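Local coordinates for protein glutamate racemase (Escherichia coli, PDB 2JFN) that belongs to the Asp/Glu/hydantoin racemase family and binds glutamic acid and uridine-5'-diphosphate-N-acetylmuramoyl-L-alanine in separate pockets, at residues 76-90 and 103-115. Sequence-based numbering, arbitrary orientation.
Sequences VTAVQERYPLALAVV and LREKFDFPVVGVV. With UMA (uridine-5'-diphosphate-N-acetylmuramoyl-L-alanine), chain C.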
# COMPACT_ATOMS: atom_id res chain seq x y z
N VAL A 76 -13.54 4.77 -6.04
CA VAL A 76 -13.79 3.48 -6.69
C VAL A 76 -15.04 3.58 -7.56
O VAL A 76 -15.15 2.95 -8.60
CB VAL A 76 -13.98 2.34 -5.66
CG1 VAL A 76 -14.32 1.03 -6.39
CG2 VAL A 76 -12.69 2.16 -4.84
N THR A 77 -15.99 4.40 -7.12
CA THR A 77 -17.22 4.59 -7.88
C THR A 77 -16.88 5.24 -9.22
O THR A 77 -17.40 4.83 -10.27
CB THR A 77 -18.19 5.48 -7.10
OG1 THR A 77 -18.55 4.81 -5.89
CG2 THR A 77 -19.45 5.76 -7.92
N ALA A 78 -16.00 6.24 -9.19
CA ALA A 78 -15.60 6.95 -10.40
C ALA A 78 -14.82 6.02 -11.33
O ALA A 78 -15.02 6.05 -12.54
CB ALA A 78 -14.75 8.17 -10.04
N VAL A 79 -13.94 5.21 -10.77
CA VAL A 79 -13.18 4.29 -11.60
C VAL A 79 -14.14 3.32 -12.30
O VAL A 79 -14.02 3.08 -13.50
CB VAL A 79 -12.15 3.47 -10.79
CG1 VAL A 79 -11.46 2.47 -11.70
CG2 VAL A 79 -11.12 4.41 -10.16
N GLN A 80 -15.08 2.78 -11.53
CA GLN A 80 -16.07 1.83 -12.06
C GLN A 80 -16.87 2.40 -13.22
O GLN A 80 -17.37 1.65 -14.06
CB GLN A 80 -17.04 1.39 -10.96
CG GLN A 80 -18.13 0.45 -11.47
CD GLN A 80 -19.06 -0.04 -10.39
OE1 GLN A 80 -19.81 0.74 -9.78
NE2 GLN A 80 -19.04 -1.34 -10.14
N GLU A 81 -16.99 3.72 -13.27
CA GLU A 81 -17.72 4.37 -14.35
C GLU A 81 -16.90 4.35 -15.62
O GLU A 81 -17.44 4.24 -16.72
CB GLU A 81 -18.06 5.81 -13.97
CG GLU A 81 -19.28 5.92 -13.10
CD GLU A 81 -20.52 5.37 -13.78
OE1 GLU A 81 -20.80 5.78 -14.93
OE2 GLU A 81 -21.22 4.53 -13.18
N ARG A 82 -15.58 4.45 -15.48
CA ARG A 82 -14.68 4.43 -16.62
C ARG A 82 -14.51 2.99 -17.13
O ARG A 82 -14.47 2.75 -18.33
CB ARG A 82 -13.32 5.02 -16.25
CG ARG A 82 -13.33 6.54 -16.07
CD ARG A 82 -13.65 7.24 -17.39
NE ARG A 82 -12.60 7.02 -18.38
CZ ARG A 82 -11.50 7.78 -18.49
NH1 ARG A 82 -11.33 8.81 -17.68
NH2 ARG A 82 -10.58 7.49 -19.40
N TYR A 83 -14.39 2.05 -16.20
CA TYR A 83 -14.23 0.64 -16.55
C TYR A 83 -14.85 -0.31 -15.54
O TYR A 83 -14.61 -0.18 -14.33
CB TYR A 83 -12.74 0.25 -16.64
CG TYR A 83 -11.95 0.85 -17.78
CD1 TYR A 83 -11.19 2.00 -17.59
CD2 TYR A 83 -11.92 0.24 -19.03
CE1 TYR A 83 -10.42 2.53 -18.62
CE2 TYR A 83 -11.15 0.76 -20.07
CZ TYR A 83 -10.41 1.90 -19.85
OH TYR A 83 -9.65 2.42 -20.88
N PRO A 84 -15.67 -1.26 -16.00
CA PRO A 84 -16.27 -2.20 -15.05
C PRO A 84 -15.05 -2.92 -14.44
O PRO A 84 -14.08 -3.19 -15.15
CB PRO A 84 -17.08 -3.12 -15.95
CG PRO A 84 -17.56 -2.18 -17.02
CD PRO A 84 -16.31 -1.37 -17.33
N LEU A 85 -15.09 -3.21 -13.15
CA LEU A 85 -13.96 -3.84 -12.49
C LEU A 85 -14.17 -5.31 -12.15
O LEU A 85 -15.26 -5.70 -11.75
CB LEU A 85 -13.63 -3.08 -11.20
CG LEU A 85 -13.40 -1.57 -11.30
CD1 LEU A 85 -13.22 -0.97 -9.91
CD2 LEU A 85 -12.18 -1.31 -12.17
N ALA A 86 -13.14 -6.11 -12.33
CA ALA A 86 -13.22 -7.52 -11.99
C ALA A 86 -12.83 -7.62 -10.51
O ALA A 86 -13.31 -8.48 -9.78
CB ALA A 86 -12.26 -8.34 -12.85
N LEU A 87 -11.97 -6.71 -10.07
CA LEU A 87 -11.50 -6.72 -8.69
C LEU A 87 -10.76 -5.42 -8.37
O LEU A 87 -10.16 -4.81 -9.25
CB LEU A 87 -10.56 -7.92 -8.48
CG LEU A 87 -9.75 -8.10 -7.19
CD1 LEU A 87 -9.36 -9.57 -7.08
CD2 LEU A 87 -8.50 -7.22 -7.20
N ALA A 88 -10.81 -5.01 -7.10
CA ALA A 88 -10.13 -3.81 -6.66
C ALA A 88 -9.30 -4.09 -5.41
O ALA A 88 -9.72 -4.82 -4.51
CB ALA A 88 -11.14 -2.71 -6.36
N VAL A 89 -8.11 -3.50 -5.36
CA VAL A 89 -7.21 -3.67 -4.23
C VAL A 89 -6.98 -2.33 -3.55
O VAL A 89 -6.56 -1.37 -4.19
CB VAL A 89 -5.83 -4.20 -4.67
CG1 VAL A 89 -4.96 -4.43 -3.45
CG2 VAL A 89 -6.00 -5.48 -5.48
N VAL A 90 -7.28 -2.26 -2.26
CA VAL A 90 -7.06 -1.05 -1.50
C VAL A 90 -5.65 -1.25 -0.95
O VAL A 90 -5.48 -1.70 0.19
CB VAL A 90 -8.07 -0.92 -0.35
CG1 VAL A 90 -7.83 0.38 0.42
CG2 VAL A 90 -9.50 -0.94 -0.91
N LEU A 103 -17.02 -0.56 1.01
CA LEU A 103 -16.73 -0.91 -0.37
C LEU A 103 -17.36 -2.24 -0.77
O LEU A 103 -17.88 -2.39 -1.87
CB LEU A 103 -15.22 -0.99 -0.59
CG LEU A 103 -14.47 0.35 -0.50
CD1 LEU A 103 -12.97 0.10 -0.41
CD2 LEU A 103 -14.82 1.20 -1.72
N ARG A 104 -17.32 -3.20 0.14
CA ARG A 104 -17.89 -4.51 -0.14
C ARG A 104 -19.40 -4.47 -0.20
O ARG A 104 -20.02 -5.32 -0.83
CB ARG A 104 -17.40 -5.53 0.89
CG ARG A 104 -15.95 -5.93 0.65
CD ARG A 104 -15.32 -6.70 1.82
NE ARG A 104 -13.95 -7.07 1.48
CZ ARG A 104 -13.01 -7.42 2.35
NH1 ARG A 104 -13.28 -7.45 3.65
NH2 ARG A 104 -11.80 -7.73 1.93
N GLU A 105 -20.00 -3.48 0.45
CA GLU A 105 -21.45 -3.33 0.43
C GLU A 105 -21.89 -2.67 -0.87
O GLU A 105 -22.87 -3.09 -1.49
CB GLU A 105 -21.91 -2.47 1.61
CG GLU A 105 -23.35 -1.95 1.47
CD GLU A 105 -24.38 -3.06 1.42
OE1 GLU A 105 -25.52 -2.80 0.95
OE2 GLU A 105 -24.06 -4.19 1.85
N LYS A 106 -21.16 -1.65 -1.31
CA LYS A 106 -21.55 -0.95 -2.52
C LYS A 106 -21.24 -1.67 -3.83
O LYS A 106 -22.03 -1.60 -4.78
CB LYS A 106 -20.91 0.45 -2.56
CG LYS A 106 -21.47 1.32 -3.71
CD LYS A 106 -20.99 2.77 -3.64
CE LYS A 106 -21.65 3.62 -4.74
NZ LYS A 106 -21.14 5.04 -4.76
N PHE A 107 -20.12 -2.39 -3.89
CA PHE A 107 -19.74 -3.05 -5.13
C PHE A 107 -19.95 -4.55 -5.19
O PHE A 107 -19.97 -5.23 -4.17
CB PHE A 107 -18.29 -2.70 -5.46
CG PHE A 107 -18.04 -1.22 -5.52
CD1 PHE A 107 -17.45 -0.56 -4.44
CD2 PHE A 107 -18.45 -0.47 -6.62
CE1 PHE A 107 -17.27 0.82 -4.47
CE2 PHE A 107 -18.28 0.91 -6.65
CZ PHE A 107 -17.69 1.56 -5.57
N ASP A 108 -20.10 -5.04 -6.41
CA ASP A 108 -20.31 -6.46 -6.64
C ASP A 108 -19.13 -7.15 -7.30
O ASP A 108 -19.28 -8.01 -8.17
CB ASP A 108 -21.58 -6.68 -7.45
CG ASP A 108 -22.81 -6.32 -6.65
OD1 ASP A 108 -22.99 -6.91 -5.56
OD2 ASP A 108 -23.60 -5.46 -7.11
N PHE A 109 -17.95 -6.74 -6.89
CA PHE A 109 -16.72 -7.35 -7.36
C PHE A 109 -15.91 -7.47 -6.09
O PHE A 109 -16.08 -6.69 -5.15
CB PHE A 109 -16.02 -6.49 -8.43
CG PHE A 109 -15.85 -5.05 -8.06
CD1 PHE A 109 -14.91 -4.66 -7.10
CD2 PHE A 109 -16.61 -4.07 -8.68
CE1 PHE A 109 -14.74 -3.32 -6.77
CE2 PHE A 109 -16.45 -2.72 -8.37
CZ PHE A 109 -15.51 -2.34 -7.41
N PRO A 110 -15.05 -8.49 -6.01
CA PRO A 110 -14.25 -8.65 -4.80
C PRO A 110 -13.32 -7.48 -4.51
O PRO A 110 -12.79 -6.85 -5.43
CB PRO A 110 -13.51 -9.97 -5.04
CG PRO A 110 -13.35 -9.99 -6.53
CD PRO A 110 -14.69 -9.50 -7.02
N VAL A 111 -13.15 -7.17 -3.24
CA VAL A 111 -12.27 -6.09 -2.82
C VAL A 111 -11.21 -6.66 -1.90
O VAL A 111 -11.52 -7.37 -0.94
CB VAL A 111 -13.05 -4.99 -2.07
CG1 VAL A 111 -12.11 -3.86 -1.66
CG2 VAL A 111 -14.20 -4.46 -2.95
N VAL A 112 -9.95 -6.37 -2.20
CA VAL A 112 -8.84 -6.86 -1.39
C VAL A 112 -8.34 -5.73 -0.50
O VAL A 112 -8.20 -4.59 -0.95
CB VAL A 112 -7.69 -7.38 -2.27
CG1 VAL A 112 -6.50 -7.79 -1.42
CG2 VAL A 112 -8.17 -8.54 -3.09
N GLY A 113 -8.09 -6.06 0.76
CA GLY A 113 -7.59 -5.07 1.69
C GLY A 113 -6.18 -5.42 2.13
O GLY A 113 -5.65 -6.47 1.75
N VAL A 114 -5.58 -4.55 2.93
CA VAL A 114 -4.23 -4.78 3.43
C VAL A 114 -4.09 -4.46 4.91
O VAL A 114 -4.58 -3.43 5.40
CB VAL A 114 -3.20 -3.90 2.70
CG1 VAL A 114 -3.24 -4.17 1.20
CG2 VAL A 114 -3.48 -2.44 3.00
N VAL A 115 -3.44 -5.37 5.63
CA VAL A 115 -3.19 -5.18 7.04
C VAL A 115 -1.72 -5.53 7.23
O VAL A 115 -1.18 -6.37 6.49
CB VAL A 115 -4.06 -6.11 7.92
CG1 VAL A 115 -5.52 -5.68 7.84
CG2 VAL A 115 -3.91 -7.55 7.47
N1 UMA C . -2.55 -9.99 3.53
C2 UMA C . -3.45 -8.81 3.44
N3 UMA C . -4.57 -8.97 2.65
C4 UMA C . -4.92 -10.14 1.95
C5 UMA C . -3.96 -11.31 2.08
C6 UMA C . -2.86 -11.18 2.84
O2 UMA C . -3.23 -7.75 4.02
O4 UMA C . -5.94 -10.15 1.28
C1B UMA C . -1.32 -9.83 4.38
C2B UMA C . -1.64 -10.08 5.85
O2' UMA C . -0.96 -9.15 6.77
C3B UMA C . -1.31 -11.50 6.16
C4B UMA C . -0.11 -11.65 5.24
O4B UMA C . -0.33 -10.79 4.12
O3B UMA C . -1.02 -11.48 7.58
C5B UMA C . 0.09 -13.01 4.70
O5B UMA C . -1.10 -13.51 4.22
PA UMA C . -1.30 -15.02 3.74
O1A UMA C . -2.51 -14.98 2.91
O2A UMA C . -0.10 -15.47 3.10
O3A UMA C . -1.62 -15.79 5.13
PB UMA C . -1.93 -15.29 6.61
O1B UMA C . -0.82 -14.57 7.20
O2B UMA C . -2.48 -16.43 7.35
O1' UMA C . -3.22 -14.31 6.32
C1' UMA C . -4.59 -14.59 6.63
C2' UMA C . -5.51 -14.10 5.54
N2' UMA C . -5.25 -14.77 4.25
C7' UMA C . -6.14 -15.62 3.71
O7' UMA C . -7.27 -15.76 4.15
C8' UMA C . -5.72 -16.41 2.49
C3' UMA C . -5.35 -12.57 5.43
O3' UMA C . -6.29 -12.02 4.45
C4' UMA C . -5.58 -11.88 6.79
O4' UMA C . -5.39 -10.48 6.68
C5' UMA C . -4.63 -12.46 7.84
O5' UMA C . -4.83 -13.92 7.89
C6' UMA C . -4.88 -11.94 9.24
O6' UMA C . -6.23 -12.15 9.61
C18 UMA C . -7.73 -12.23 4.35
C19 UMA C . -8.54 -11.15 4.98
O18 UMA C . -9.63 -11.38 5.47
C20 UMA C . -8.07 -12.59 2.89
N4 UMA C . -7.97 -9.93 4.96
C21 UMA C . -8.62 -8.68 5.37
C22 UMA C . -10.02 -8.42 4.74
O19 UMA C . -10.23 -8.89 3.60
O20 UMA C . -10.87 -7.78 5.40
C23 UMA C . -7.69 -7.50 5.05
O HOH W 1 -20.33 -3.35 -8.57
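The F109 ring is wedged between L85 and F107, whose CB atoms sit over opposite faces, each toward the rim. Its edge meets V76 CG1 and Q80 NE2, the latter 3.4 Å from F109 CE2, with the Q80 amide turned 89° to the ring. F109 reaches this slot with CG between backbone N and carbonyl carbon (chi1 50°). V76 CG1 also sits over the F107 ring, 3.7 Å from its centroid, while K106 CG covers the other face. From there the extended K106 chain carries NZ to T77 OG1 (2.8 Å), a hydroxyl also hydrogen-bonded to V73 O. A water joins Q80 NE2 to D108 N. A88 CB, beside F109 CE1, links the rings to parallel strands 87-90 and 111-112, where hydrogen bonds run from A88 N to P110 O, V112 N to A88 O (2.8 Å) and V90 N to V112 O. V89 and V112 lie on the sheet face away from A88 and V111; L87 and V112 touch L238 of helix 228-241. V111 O accepts a hydrogen bond from R104 NH2 (2.9 Å), which probably helps orient a guanidinium that also grips the UMA carboxylate; G113 O takes the uracil N3. In this beta-alpha-beta unit helix 93-106 connects the two strands, and the chain beyond the second lines the UMA pocket.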